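Local coordinates for protein ATP-dependent CLP protease, putative (Plasmodium falciparum, PDB 2F6I) that probably cleaves proteins to short peptides as the serine protease (ClpP) part of an ATP-dependent Clp system, this chain being its catalytic domain, at residues I75-G80 with S109-I114; T101-L106 with V113-G118; K124-C129 with I201-P206; R130-Q135 with D183-A188; T169-E174 with K192-I197. One frame throughout, in Å; residues are numbered along the deposited sequence.

How the contacts relate
Contacts 1 and 2 form the hub: their centres are 7 Å apart, and both press helix 109-116 onto neighbouring strands of the parallel sheet. Contact 3 continues that sheet outward, with Lys124 N 2.7 Å from Thr101 O of contact 2, and its centre lies 19 Å from that of contact 1. Contact 4, centred 10 Å from contact 1, belongs to the smaller mixed sheet and carries His134, the predicted active-site residue; Ser112 OG of contact 1 lies 2.7 Å from Met132 O of contact 4. Contact 5 lies next to contact 4, centres about 12 Å apart: Tyr194 and Ile196 pack on Met186, with the Tyr194 side chain about 10 Å from that of His134.

Contact 1: residues I75-G80 with S109-I114; sequences INSPGG and SMASVI
The oxyanion-hole corner expected of a ClpP-type serine protease lies where strand 75-77 and the glycine loop after it meet the start of helix 109-114 through Ser77, Gly79 and Ala111. Strand and helix run nearly antiparallel, at 168°, with their axes 8.5 Å apart. Ala111 makes the central contact: its CB sits 3.3 Å from Ser77 O, 3.9 Å from Ser77 CB and 4.0 Å from Gly79 N, so the methyl nestles against backbone where the strand turns into loop. One turn further along the helix, the end of Ile75 meets a branch of Ile114, CD1 of Ile75 lying 4.0 Å from CG2 of Ile114, while the CG2 branch of Ile75 faces the Ala111 methyl. The loop is braced from within. Ser77 has OG anti to its own backbone N (chi1 167°), which turns the hydroxyl forward to accept from Gly79 N at 3.0 Å, an ST turn; the same OG also bonds Asp46 O. Ser109 probably corresponds to the ClpP nucleophile; it has a positive phi of 41°, an unusual backbone form, just where the chain enters the helix region. Where a substrate carbonyl oxygen would probably bind, a water bridges the two segments, accepting from Gly80 N at 3.0 Å and lying 2.8 Å from Ser109 OG.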
# COMPACT_ATOMS: atom_id res chain seq x y z
N ILE C 75 -24.89 29.50 0.08
CA ILE C 75 -24.89 28.05 0.26
C ILE C 75 -24.69 27.27 -1.03
O ILE C 75 -25.42 27.45 -2.00
CB ILE C 75 -26.19 27.57 0.93
CG1 ILE C 75 -26.43 28.35 2.23
CG2 ILE C 75 -26.11 26.08 1.23
CD1 ILE C 75 -27.76 28.04 2.90
N ASN C 76 -23.69 26.39 -1.01
CA ASN C 76 -23.33 25.52 -2.12
C ASN C 76 -22.73 24.31 -1.42
O ASN C 76 -21.52 24.19 -1.29
CB ASN C 76 -22.27 26.20 -3.00
CG ASN C 76 -21.87 25.36 -4.20
OD1 ASN C 76 -22.36 24.24 -4.39
ND2 ASN C 76 -20.99 25.90 -5.03
N SER C 77 -23.60 23.42 -0.96
CA SER C 77 -23.16 22.24 -0.22
C SER C 77 -24.02 21.01 -0.46
O SER C 77 -25.24 21.10 -0.57
CB SER C 77 -23.15 22.56 1.28
OG SER C 77 -23.02 21.40 2.07
N PRO C 78 -23.39 19.83 -0.54
CA PRO C 78 -24.10 18.57 -0.77
C PRO C 78 -24.64 18.02 0.55
O PRO C 78 -25.16 16.91 0.61
CB PRO C 78 -23.02 17.67 -1.35
CG PRO C 78 -21.82 18.09 -0.55
CD PRO C 78 -21.93 19.61 -0.56
N GLY C 79 -24.51 18.82 1.60
CA GLY C 79 -24.98 18.39 2.90
C GLY C 79 -23.89 17.60 3.61
O GLY C 79 -22.71 17.88 3.43
N GLY C 80 -24.30 16.61 4.40
CA GLY C 80 -23.33 15.80 5.12
C GLY C 80 -23.93 15.12 6.33
O GLY C 80 -24.76 14.21 6.21
N SER C 109 -29.94 17.93 1.08
CA SER C 109 -30.21 17.52 2.45
C SER C 109 -30.23 18.69 3.43
O SER C 109 -30.91 19.69 3.19
CB SER C 109 -29.17 16.48 2.90
OG SER C 109 -29.54 15.89 4.13
N MET C 110 -29.50 18.57 4.54
CA MET C 110 -29.46 19.63 5.54
C MET C 110 -29.09 20.98 4.96
O MET C 110 -29.49 22.02 5.48
CB MET C 110 -28.48 19.27 6.67
CG MET C 110 -29.06 18.33 7.72
SD MET C 110 -30.69 18.89 8.30
CE MET C 110 -30.27 20.41 9.13
N ALA C 111 -28.32 20.98 3.87
CA ALA C 111 -27.92 22.23 3.23
C ALA C 111 -29.19 22.89 2.70
O ALA C 111 -29.37 24.11 2.81
CB ALA C 111 -26.95 21.95 2.09
N SER C 112 -30.07 22.07 2.13
CA SER C 112 -31.34 22.55 1.59
C SER C 112 -32.23 23.06 2.72
O SER C 112 -32.90 24.08 2.58
CB SER C 112 -32.05 21.43 0.83
OG SER C 112 -31.36 21.09 -0.35
N VAL C 113 -32.23 22.34 3.84
CA VAL C 113 -33.04 22.73 4.98
C VAL C 113 -32.55 24.06 5.55
O VAL C 113 -33.35 24.93 5.89
CB VAL C 113 -32.98 21.67 6.10
CG1 VAL C 113 -33.82 22.12 7.28
CG2 VAL C 113 -33.49 20.33 5.57
N ILE C 114 -31.23 24.21 5.66
CA ILE C 114 -30.65 25.45 6.18
C ILE C 114 -31.04 26.58 5.24
O ILE C 114 -31.38 27.68 5.68
CB ILE C 114 -29.11 25.35 6.26
CG1 ILE C 114 -28.72 24.32 7.32
CG2 ILE C 114 -28.52 26.72 6.59
CD1 ILE C 114 -27.22 24.07 7.40
O HOH W 1 -27.11 16.49 5.49

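Contact 2: residues T101-L106 with V113-G118; sequences TISFGL and VILASG
Strand 101-104 and the last turn of helix 109-116 come together at one end, where the CA atoms of Thr101 and Gly118 are 5.3 Å apart; beyond Ser103 the strand draws away and turns a corner at Gly105. The polar link is a hydrogen bond from Thr101 OG1 to Leu115 O, 2.6 Å long. It arrives in the carbonyl plane on a lone pair, with a C=O...donor angle of 134°, and so ties the strand to a carbonyl in the final helical turn. With chi1 at 56° Thr101 sends OG1 to that oxygen and leaves CG2 to lie 3.6 Å from Ile114 O. These segments belong to a beta-alpha-beta unit of the ClpP (crotonase-like) fold: strand 99-104 leads by way of short strand 106-107 and helix 109-116 to the parallel neighbour strand 123-125. Leu115 packs both methyls on Ser103, CD1 and CD2 each reaching 3.6 Å from Ser103 CB, and CD1 also lying 3.5 Å from Thr101 OG1. Ile131 and Ile196 also pack on Leu115. At the helix end Ser117 folds back on Ile114, whose O receives both Ser117 N and Ser117 OG from the same face of its plane. The hydroxyl bond is 2.7 Å long, its donor tilted 28° from that plane, and Arg123 NH1 bonds the neighbouring Ala116 O.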
# COMPACT_ATOMS: atom_id res chain seq x y z
N THR C 101 -30.55 33.59 3.28
CA THR C 101 -29.83 32.54 2.59
C THR C 101 -29.88 32.66 1.07
O THR C 101 -30.92 32.93 0.48
CB THR C 101 -30.40 31.16 2.98
OG1 THR C 101 -31.81 31.14 2.70
CG2 THR C 101 -30.18 30.89 4.45
N ILE C 102 -28.72 32.45 0.44
CA ILE C 102 -28.62 32.51 -1.01
C ILE C 102 -27.88 31.26 -1.47
O ILE C 102 -26.74 31.01 -1.07
CB ILE C 102 -27.85 33.76 -1.48
CG1 ILE C 102 -28.57 35.02 -0.99
CG2 ILE C 102 -27.75 33.76 -3.00
CD1 ILE C 102 -27.92 36.32 -1.45
N SER C 103 -28.53 30.47 -2.31
CA SER C 103 -27.93 29.24 -2.80
C SER C 103 -27.48 29.35 -4.24
O SER C 103 -28.05 30.10 -5.03
CB SER C 103 -28.93 28.09 -2.70
OG SER C 103 -29.96 28.26 -3.65
N PHE C 104 -26.43 28.61 -4.57
CA PHE C 104 -25.92 28.55 -5.93
C PHE C 104 -25.16 27.24 -6.08
O PHE C 104 -24.69 26.67 -5.10
CB PHE C 104 -25.04 29.76 -6.27
CG PHE C 104 -23.79 29.88 -5.45
CD1 PHE C 104 -23.69 30.83 -4.44
CD2 PHE C 104 -22.68 29.08 -5.73
CE1 PHE C 104 -22.50 31.00 -3.72
CE2 PHE C 104 -21.49 29.24 -5.01
CZ PHE C 104 -21.40 30.20 -4.01
N GLY C 105 -25.06 26.76 -7.31
CA GLY C 105 -24.35 25.51 -7.55
C GLY C 105 -25.21 24.31 -7.23
O GLY C 105 -26.11 23.95 -8.00
N LEU C 106 -24.95 23.68 -6.09
CA LEU C 106 -25.70 22.51 -5.68
C LEU C 106 -25.97 22.56 -4.19
O LEU C 106 -25.08 22.83 -3.39
CB LEU C 106 -24.92 21.24 -6.02
CG LEU C 106 -25.66 19.93 -5.78
CD1 LEU C 106 -26.90 19.91 -6.64
CD2 LEU C 106 -24.78 18.74 -6.12
N VAL C 113 -32.23 22.34 3.84
CA VAL C 113 -33.04 22.73 4.98
C VAL C 113 -32.55 24.06 5.55
O VAL C 113 -33.35 24.93 5.89
CB VAL C 113 -32.98 21.67 6.10
CG1 VAL C 113 -33.82 22.12 7.28
CG2 VAL C 113 -33.49 20.33 5.57
N ILE C 114 -31.23 24.21 5.66
CA ILE C 114 -30.65 25.45 6.18
C ILE C 114 -31.04 26.58 5.24
O ILE C 114 -31.38 27.68 5.68
CB ILE C 114 -29.11 25.35 6.26
CG1 ILE C 114 -28.72 24.32 7.32
CG2 ILE C 114 -28.52 26.72 6.59
CD1 ILE C 114 -27.22 24.07 7.40
N LEU C 115 -30.99 26.31 3.94
CA LEU C 115 -31.35 27.30 2.93
C LEU C 115 -32.80 27.73 3.18
O LEU C 115 -33.11 28.92 3.18
CB LEU C 115 -31.23 26.69 1.53
CG LEU C 115 -31.80 27.46 0.34
CD1 LEU C 115 -31.07 28.78 0.16
CD2 LEU C 115 -31.67 26.60 -0.91
N ALA C 116 -33.67 26.75 3.41
CA ALA C 116 -35.09 27.00 3.63
C ALA C 116 -35.42 27.66 4.97
O ALA C 116 -36.51 28.21 5.13
CB ALA C 116 -35.86 25.70 3.49
N SER C 117 -34.50 27.61 5.92
CA SER C 117 -34.76 28.21 7.23
C SER C 117 -34.40 29.69 7.29
O SER C 117 -34.50 30.32 8.34
CB SER C 117 -33.99 27.46 8.31
OG SER C 117 -32.59 27.52 8.08
N GLY C 118 -34.00 30.26 6.16
CA GLY C 118 -33.65 31.67 6.13
C GLY C 118 -34.85 32.54 6.46
O GLY C 118 -35.98 32.07 6.43

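Contact 3: residues K124-C129 with I201-P206; sequences KSLPNC and IETKLP
Ile201 has CG1 anti to its carbonyl carbon (chi1 -61°), Lys124 likewise has CG anti to the carbonyl carbon (chi1 -55°), and the two side chains cross at about a right angle. Fully extended beyond CG, the lysine lays its aliphatic part against the Ile201 CG1 and CD1 atoms, Lys124 CD reaching 4.0 Å from Ile201 CG1. From another direction Leu126 brings its CD2 methyl to 4.1 Å from Ile201 CD1, so lysine and leucine flank the end of the isoleucine. Ile201 N donates to Ser125 O at 3.1 Å, with an N-H...O angle of 153°, and carries the pairing of the parallel sheet one residue past strand 199-200. Next along, the Pro127 ring comes over the backbone, its CG 3.4 Å from Ile201 O and 4.0 Å from Thr203 CB. Pro127 lies in a type I turn from Leu126 to Cys129. This is the 199-200 end of the parallel sheet within the chain: strand 123-125 lies between strands 99-104 and 199-200, and Asp90, Asn93 and Tyr94 of a second subunit pack on Leu126, Thr203 and Ile201.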
# COMPACT_ATOMS: atom_id res chain seq x y z
N LYS C 124 -33.08 33.16 -1.10
CA LYS C 124 -32.90 33.27 -2.54
C LYS C 124 -32.03 32.18 -3.14
O LYS C 124 -31.45 31.35 -2.44
CB LYS C 124 -32.30 34.64 -2.88
CG LYS C 124 -33.10 35.81 -2.34
CD LYS C 124 -32.48 37.14 -2.74
CE LYS C 124 -33.28 38.31 -2.21
NZ LYS C 124 -32.72 39.62 -2.65
N SER C 125 -31.94 32.19 -4.47
CA SER C 125 -31.16 31.22 -5.20
C SER C 125 -30.83 31.74 -6.59
O SER C 125 -31.66 32.37 -7.23
CB SER C 125 -31.92 29.90 -5.32
OG SER C 125 -31.31 29.04 -6.26
N LEU C 126 -29.60 31.49 -7.04
CA LEU C 126 -29.20 31.90 -8.37
C LEU C 126 -29.88 30.92 -9.33
O LEU C 126 -30.21 29.80 -8.94
CB LEU C 126 -27.67 31.86 -8.50
CG LEU C 126 -26.95 33.02 -7.81
CD1 LEU C 126 -25.45 32.79 -7.84
CD2 LEU C 126 -27.29 34.33 -8.51
N PRO C 127 -30.10 31.34 -10.59
CA PRO C 127 -30.74 30.57 -11.66
C PRO C 127 -30.37 29.10 -11.89
O PRO C 127 -31.25 28.24 -11.95
CB PRO C 127 -30.46 31.42 -12.90
CG PRO C 127 -30.37 32.79 -12.37
CD PRO C 127 -29.55 32.60 -11.12
N ASN C 128 -29.07 28.81 -12.02
CA ASN C 128 -28.61 27.45 -12.30
C ASN C 128 -28.45 26.49 -11.13
O ASN C 128 -28.05 25.34 -11.33
CB ASN C 128 -27.31 27.52 -13.09
CG ASN C 128 -27.51 28.09 -14.48
OD1 ASN C 128 -26.80 29.00 -14.91
ND2 ASN C 128 -28.49 27.54 -15.21
N CYS C 129 -28.75 26.93 -9.92
CA CYS C 129 -28.62 26.07 -8.76
C CYS C 129 -29.53 24.84 -8.82
O CYS C 129 -30.67 24.92 -9.29
CB CYS C 129 -28.93 26.87 -7.49
SG CYS C 129 -28.66 25.95 -5.96
N ILE C 201 -33.06 34.96 -8.13
CA ILE C 201 -32.36 36.17 -8.54
C ILE C 201 -32.25 36.28 -10.05
O ILE C 201 -31.83 35.33 -10.73
CB ILE C 201 -30.95 36.22 -7.92
CG1 ILE C 201 -31.06 36.22 -6.39
CG2 ILE C 201 -30.21 37.46 -8.40
CD1 ILE C 201 -29.75 36.02 -5.67
N GLU C 202 -32.63 37.43 -10.59
CA GLU C 202 -32.56 37.68 -12.02
C GLU C 202 -31.10 37.89 -12.37
O GLU C 202 -30.35 38.51 -11.62
CB GLU C 202 -33.39 38.91 -12.39
N THR C 203 -30.70 37.40 -13.53
CA THR C 203 -29.32 37.50 -13.96
C THR C 203 -29.25 38.04 -15.39
O THR C 203 -30.26 38.06 -16.09
CB THR C 203 -28.68 36.09 -13.86
OG1 THR C 203 -27.98 35.99 -12.61
CG2 THR C 203 -27.75 35.81 -15.01
N LYS C 204 -28.08 38.51 -15.80
CA LYS C 204 -27.93 39.02 -17.16
C LYS C 204 -28.09 37.89 -18.18
O LYS C 204 -28.18 38.13 -19.38
CB LYS C 204 -26.56 39.68 -17.32
CG LYS C 204 -26.44 41.01 -16.60
CD LYS C 204 -25.06 41.63 -16.75
CE LYS C 204 -24.00 40.82 -16.02
NZ LYS C 204 -22.68 41.51 -16.03
N LEU C 205 -28.12 36.66 -17.68
CA LEU C 205 -28.27 35.49 -18.54
C LEU C 205 -29.54 34.74 -18.14
O LEU C 205 -29.62 34.16 -17.06
CB LEU C 205 -27.05 34.57 -18.38
CG LEU C 205 -27.06 33.21 -19.08
CD1 LEU C 205 -27.16 33.39 -20.58
CD2 LEU C 205 -25.79 32.45 -18.72
N PRO C 206 -30.56 34.76 -19.02
CA PRO C 206 -31.82 34.07 -18.75
C PRO C 206 -31.70 32.56 -18.83
O PRO C 206 -30.98 32.03 -19.68
CB PRO C 206 -32.75 34.64 -19.82
CG PRO C 206 -31.84 34.81 -20.97
CD PRO C 206 -30.59 35.42 -20.34

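Contact 4: residues R130-Q135 with D183-A188; sequences RIMIHQ and DYYMNA
Met186 N reaches Ile131 O at 2.7 Å, and the return bond, Ile131 N to Met186 O at 3.1 Å, makes these two an antiparallel hydrogen-bonded pair at the edge of the small mixed sheet. That strand pairing frames the region of His134, the predicted active-site histidine of this ClpP fold. Beyond it Met132 and Tyr185 lie side by side, a Met-aromatic contact with the sulfur over the ring face: Met132 SD is 4.1 Å from the Tyr185 ring centroid. On the side of the sheet where Ile131 points, Met186 sends CE to 4.1 Å from Ile133 CG1. The Arg130 guanidinium lies with one face over Met186 O, while NH2 comes to Tyr185 CB; its charge is met by Glu153 of a second subunit. His134 itself is held in a sandwich. Chi1 at 61° places its ring between Met132 CG on one face and Asp183 OD1 on the other, 3.3 Å above the plane. Tyr185 meets the ring obliquely, planes 49° apart, its CE1 3.4 Å from His134 NE2. Asp183 probably corresponds to the triad aspartate of ClpP relatives, yet here its OD1 stands above the imidazole, carboxylate and ring planes 74° apart, and makes no hydrogen bond to ND1. With His134 NE2 also far from Ser109 OG, the likely Ser-His-Asp triad is not assembled, which is consistent with a resting rather than a cleaving state.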
# COMPACT_ATOMS: atom_id res chain seq x y z
N ARG C 130 -29.01 23.71 -8.37
CA ARG C 130 -29.78 22.47 -8.35
C ARG C 130 -30.03 22.15 -6.88
O ARG C 130 -29.09 22.05 -6.09
CB ARG C 130 -29.00 21.34 -9.02
CG ARG C 130 -28.64 21.63 -10.48
CD ARG C 130 -29.88 21.77 -11.35
NE ARG C 130 -30.50 20.47 -11.62
CZ ARG C 130 -31.69 20.32 -12.18
NH1 ARG C 130 -32.41 21.38 -12.55
NH2 ARG C 130 -32.17 19.10 -12.40
N ILE C 131 -31.30 21.99 -6.52
CA ILE C 131 -31.70 21.71 -5.15
C ILE C 131 -32.41 20.37 -5.02
O ILE C 131 -33.27 20.03 -5.83
CB ILE C 131 -32.63 22.83 -4.63
CG1 ILE C 131 -31.93 24.19 -4.79
CG2 ILE C 131 -33.00 22.59 -3.19
CD1 ILE C 131 -32.82 25.38 -4.48
N MET C 132 -32.04 19.61 -3.99
CA MET C 132 -32.62 18.30 -3.74
C MET C 132 -32.80 18.06 -2.25
O MET C 132 -32.20 18.75 -1.42
CB MET C 132 -31.73 17.20 -4.32
CG MET C 132 -30.37 17.13 -3.65
SD MET C 132 -29.06 16.88 -4.85
CE MET C 132 -29.38 18.27 -5.93
N ILE C 133 -33.62 17.08 -1.90
CA ILE C 133 -33.88 16.77 -0.50
C ILE C 133 -33.01 15.62 0.01
O ILE C 133 -32.59 15.62 1.17
CB ILE C 133 -35.37 16.41 -0.30
CG1 ILE C 133 -36.24 17.55 -0.82
CG2 ILE C 133 -35.65 16.13 1.17
CD1 ILE C 133 -37.72 17.26 -0.78
N HIS C 134 -32.76 14.64 -0.85
CA HIS C 134 -31.95 13.47 -0.51
C HIS C 134 -30.50 13.84 -0.21
O HIS C 134 -30.10 14.99 -0.35
CB HIS C 134 -32.00 12.47 -1.67
CG HIS C 134 -31.45 13.02 -2.95
ND1 HIS C 134 -30.16 12.80 -3.37
CD2 HIS C 134 -32.02 13.81 -3.90
CE1 HIS C 134 -29.95 13.42 -4.52
NE2 HIS C 134 -31.06 14.05 -4.86
N GLN C 135 -29.72 12.85 0.22
CA GLN C 135 -28.31 13.06 0.54
C GLN C 135 -27.42 12.42 -0.54
O GLN C 135 -27.26 11.20 -0.58
CB GLN C 135 -27.97 12.46 1.90
CG GLN C 135 -28.89 12.89 3.03
CD GLN C 135 -28.44 12.38 4.39
OE1 GLN C 135 -27.45 12.87 4.95
NE2 GLN C 135 -29.16 11.40 4.92
N ASP C 183 -34.86 10.67 -5.22
CA ASP C 183 -33.77 11.52 -5.70
C ASP C 183 -34.29 12.59 -6.65
O ASP C 183 -33.92 12.64 -7.82
CB ASP C 183 -32.72 10.68 -6.43
CG ASP C 183 -32.09 9.62 -5.54
OD1 ASP C 183 -31.70 9.95 -4.41
OD2 ASP C 183 -31.98 8.46 -5.99
N TYR C 184 -35.15 13.45 -6.12
CA TYR C 184 -35.75 14.52 -6.92
C TYR C 184 -34.89 15.79 -6.95
O TYR C 184 -34.61 16.39 -5.91
CB TYR C 184 -37.16 14.80 -6.37
CG TYR C 184 -37.89 15.97 -6.99
CD1 TYR C 184 -37.80 16.24 -8.35
CD2 TYR C 184 -38.70 16.79 -6.21
CE1 TYR C 184 -38.50 17.31 -8.93
CE2 TYR C 184 -39.41 17.86 -6.77
CZ TYR C 184 -39.30 18.11 -8.13
OH TYR C 184 -40.00 19.17 -8.68
N TYR C 185 -34.47 16.17 -8.16
CA TYR C 185 -33.67 17.37 -8.38
C TYR C 185 -34.58 18.48 -8.87
O TYR C 185 -35.36 18.29 -9.81
CB TYR C 185 -32.59 17.14 -9.45
CG TYR C 185 -31.40 16.33 -8.99
CD1 TYR C 185 -31.54 15.00 -8.61
CD2 TYR C 185 -30.13 16.91 -8.94
CE1 TYR C 185 -30.43 14.26 -8.19
CE2 TYR C 185 -29.03 16.18 -8.52
CZ TYR C 185 -29.18 14.85 -8.15
OH TYR C 185 -28.09 14.13 -7.73
N MET C 186 -34.48 19.65 -8.25
CA MET C 186 -35.30 20.79 -8.65
C MET C 186 -34.43 21.90 -9.20
O MET C 186 -33.25 21.98 -8.88
CB MET C 186 -36.07 21.35 -7.44
CG MET C 186 -37.08 20.40 -6.82
SD MET C 186 -37.74 21.06 -5.28
CE MET C 186 -37.00 19.95 -4.08
N ASN C 187 -35.00 22.75 -10.05
CA ASN C 187 -34.26 23.88 -10.57
C ASN C 187 -34.70 25.05 -9.68
O ASN C 187 -35.60 24.89 -8.86
CB ASN C 187 -34.59 24.17 -12.04
CG ASN C 187 -36.07 24.46 -12.27
OD1 ASN C 187 -36.69 25.24 -11.54
ND2 ASN C 187 -36.63 23.84 -13.30
N ALA C 188 -34.06 26.20 -9.83
CA ALA C 188 -34.39 27.37 -9.01
C ALA C 188 -35.89 27.61 -8.85
O ALA C 188 -36.40 27.69 -7.73
CB ALA C 188 -33.72 28.61 -9.59

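Contact 5: residues T169-E174 with K192-I197; sequences TNQTVE and KQYGII
A Schellman motif ends helix 188-194 at Gly195, and two residues pack against it: Thr169, at the end of helix 151-169, and Gln171, in the loop leading to helix 173-181. The polar links are modest. Gln171 NE2 donates to Tyr194 O at 3.1 Å, a weak bond bent to 128°, reaching a carbonyl of the ending helix; a weaker CA-H...O contact runs from Thr169 CA to Gly195 O, 3.3 Å apart. The tyrosine ring supplies the aromatic part. Gln171 has CG anti to its carbonyl carbon, which sets CG over one face of the Tyr194 ring in a CH-pi contact, 3.9 Å from the centroid and 20° off the normal; the bend at chi2 (-61°) then brings the amide round to the Tyr194 carbonyl. The same side chain thus touches both ring and backbone of Tyr194, with amide and ring planes not far from parallel. The far end of the ring is pinned, for Tyr194 OH bonds Asp179 of helix 173-181. Apolar packing falls to the Thr169 methyl, since its hydroxyl is turned back to Leu165 O. Thr169 CG2 comes to the edge of the Tyr194 ring and lies 3.6 Å from Ile196 CG1.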
# COMPACT_ATOMS: atom_id res chain seq x y z
N THR C 169 -41.45 24.81 4.16
CA THR C 169 -41.96 24.87 2.79
C THR C 169 -43.47 24.72 2.67
O THR C 169 -44.03 24.90 1.59
CB THR C 169 -41.30 23.79 1.92
OG1 THR C 169 -41.58 22.50 2.47
CG2 THR C 169 -39.79 23.99 1.87
N ASN C 170 -44.12 24.37 3.78
CA ASN C 170 -45.57 24.18 3.81
C ASN C 170 -45.98 22.87 3.14
O ASN C 170 -47.17 22.58 3.02
CB ASN C 170 -46.29 25.36 3.14
CG ASN C 170 -46.06 26.66 3.86
OD1 ASN C 170 -46.40 26.80 5.04
ND2 ASN C 170 -45.47 27.64 3.17
N GLN C 171 -45.00 22.10 2.70
CA GLN C 171 -45.27 20.82 2.07
C GLN C 171 -45.54 19.85 3.21
O GLN C 171 -45.13 20.10 4.34
CB GLN C 171 -44.07 20.33 1.27
CG GLN C 171 -43.70 21.22 0.10
CD GLN C 171 -44.81 21.33 -0.91
OE1 GLN C 171 -45.34 20.33 -1.38
NE2 GLN C 171 -45.18 22.56 -1.25
N THR C 172 -46.22 18.76 2.92
CA THR C 172 -46.51 17.77 3.94
C THR C 172 -45.32 16.83 4.10
O THR C 172 -44.54 16.65 3.16
CB THR C 172 -47.75 16.92 3.57
OG1 THR C 172 -47.44 16.08 2.46
CG2 THR C 172 -48.89 17.82 3.17
N VAL C 173 -45.18 16.26 5.29
CA VAL C 173 -44.08 15.34 5.55
C VAL C 173 -44.10 14.18 4.54
O VAL C 173 -43.04 13.67 4.16
CB VAL C 173 -44.17 14.78 6.98
CG1 VAL C 173 -43.00 13.85 7.26
CG2 VAL C 173 -44.18 15.92 7.98
N GLU C 174 -45.29 13.78 4.12
CA GLU C 174 -45.44 12.69 3.16
C GLU C 174 -44.80 13.07 1.83
O GLU C 174 -44.02 12.30 1.25
CB GLU C 174 -46.91 12.36 2.94
CG GLU C 174 -47.61 11.73 4.14
CD GLU C 174 -47.55 12.62 5.37
OE1 GLU C 174 -48.02 13.77 5.30
OE2 GLU C 174 -47.03 12.15 6.40
N LYS C 192 -38.66 27.28 -5.65
CA LYS C 192 -39.51 28.35 -5.15
C LYS C 192 -40.94 27.86 -5.00
O LYS C 192 -41.58 28.08 -3.97
CB LYS C 192 -39.47 29.55 -6.10
CG LYS C 192 -40.41 30.67 -5.71
CD LYS C 192 -40.38 31.77 -6.74
CE LYS C 192 -41.35 32.88 -6.39
NZ LYS C 192 -41.30 33.97 -7.41
N GLN C 193 -41.44 27.19 -6.03
CA GLN C 193 -42.80 26.67 -6.02
C GLN C 193 -42.97 25.64 -4.91
O GLN C 193 -44.07 25.45 -4.39
CB GLN C 193 -43.12 26.02 -7.37
CG GLN C 193 -42.92 26.95 -8.56
CD GLN C 193 -43.11 26.24 -9.88
OE1 GLN C 193 -42.51 25.20 -10.14
NE2 GLN C 193 -43.95 26.82 -10.74
N TYR C 194 -41.87 24.98 -4.55
CA TYR C 194 -41.88 23.97 -3.50
C TYR C 194 -41.94 24.66 -2.15
O TYR C 194 -42.43 24.09 -1.17
CB TYR C 194 -40.60 23.12 -3.58
CG TYR C 194 -40.72 21.75 -2.96
CD1 TYR C 194 -41.24 20.67 -3.69
CD2 TYR C 194 -40.28 21.51 -1.66
CE1 TYR C 194 -41.32 19.40 -3.14
CE2 TYR C 194 -40.36 20.23 -1.10
CZ TYR C 194 -40.88 19.19 -1.84
OH TYR C 194 -40.94 17.92 -1.30
N GLY C 195 -41.45 25.89 -2.09
CA GLY C 195 -41.47 26.64 -0.84
C GLY C 195 -40.14 26.65 -0.11
O GLY C 195 -40.09 26.96 1.08
N ILE C 196 -39.07 26.29 -0.81
CA ILE C 196 -37.73 26.26 -0.22
C ILE C 196 -37.09 27.65 -0.25
O ILE C 196 -36.43 28.06 0.70
CB ILE C 196 -36.82 25.25 -0.95
CG1 ILE C 196 -37.34 23.83 -0.71
CG2 ILE C 196 -35.38 25.38 -0.47
CD1 ILE C 196 -36.61 22.76 -1.50
N ILE C 197 -37.29 28.36 -1.36
CA ILE C 197 -36.75 29.71 -1.50
C ILE C 197 -37.90 30.65 -1.85
O ILE C 197 -38.93 30.22 -2.36
CB ILE C 197 -35.68 29.80 -2.61
CG1 ILE C 197 -36.27 29.34 -3.94
CG2 ILE C 197 -34.47 28.97 -2.22
CD1 ILE C 197 -35.33 29.47 -5.11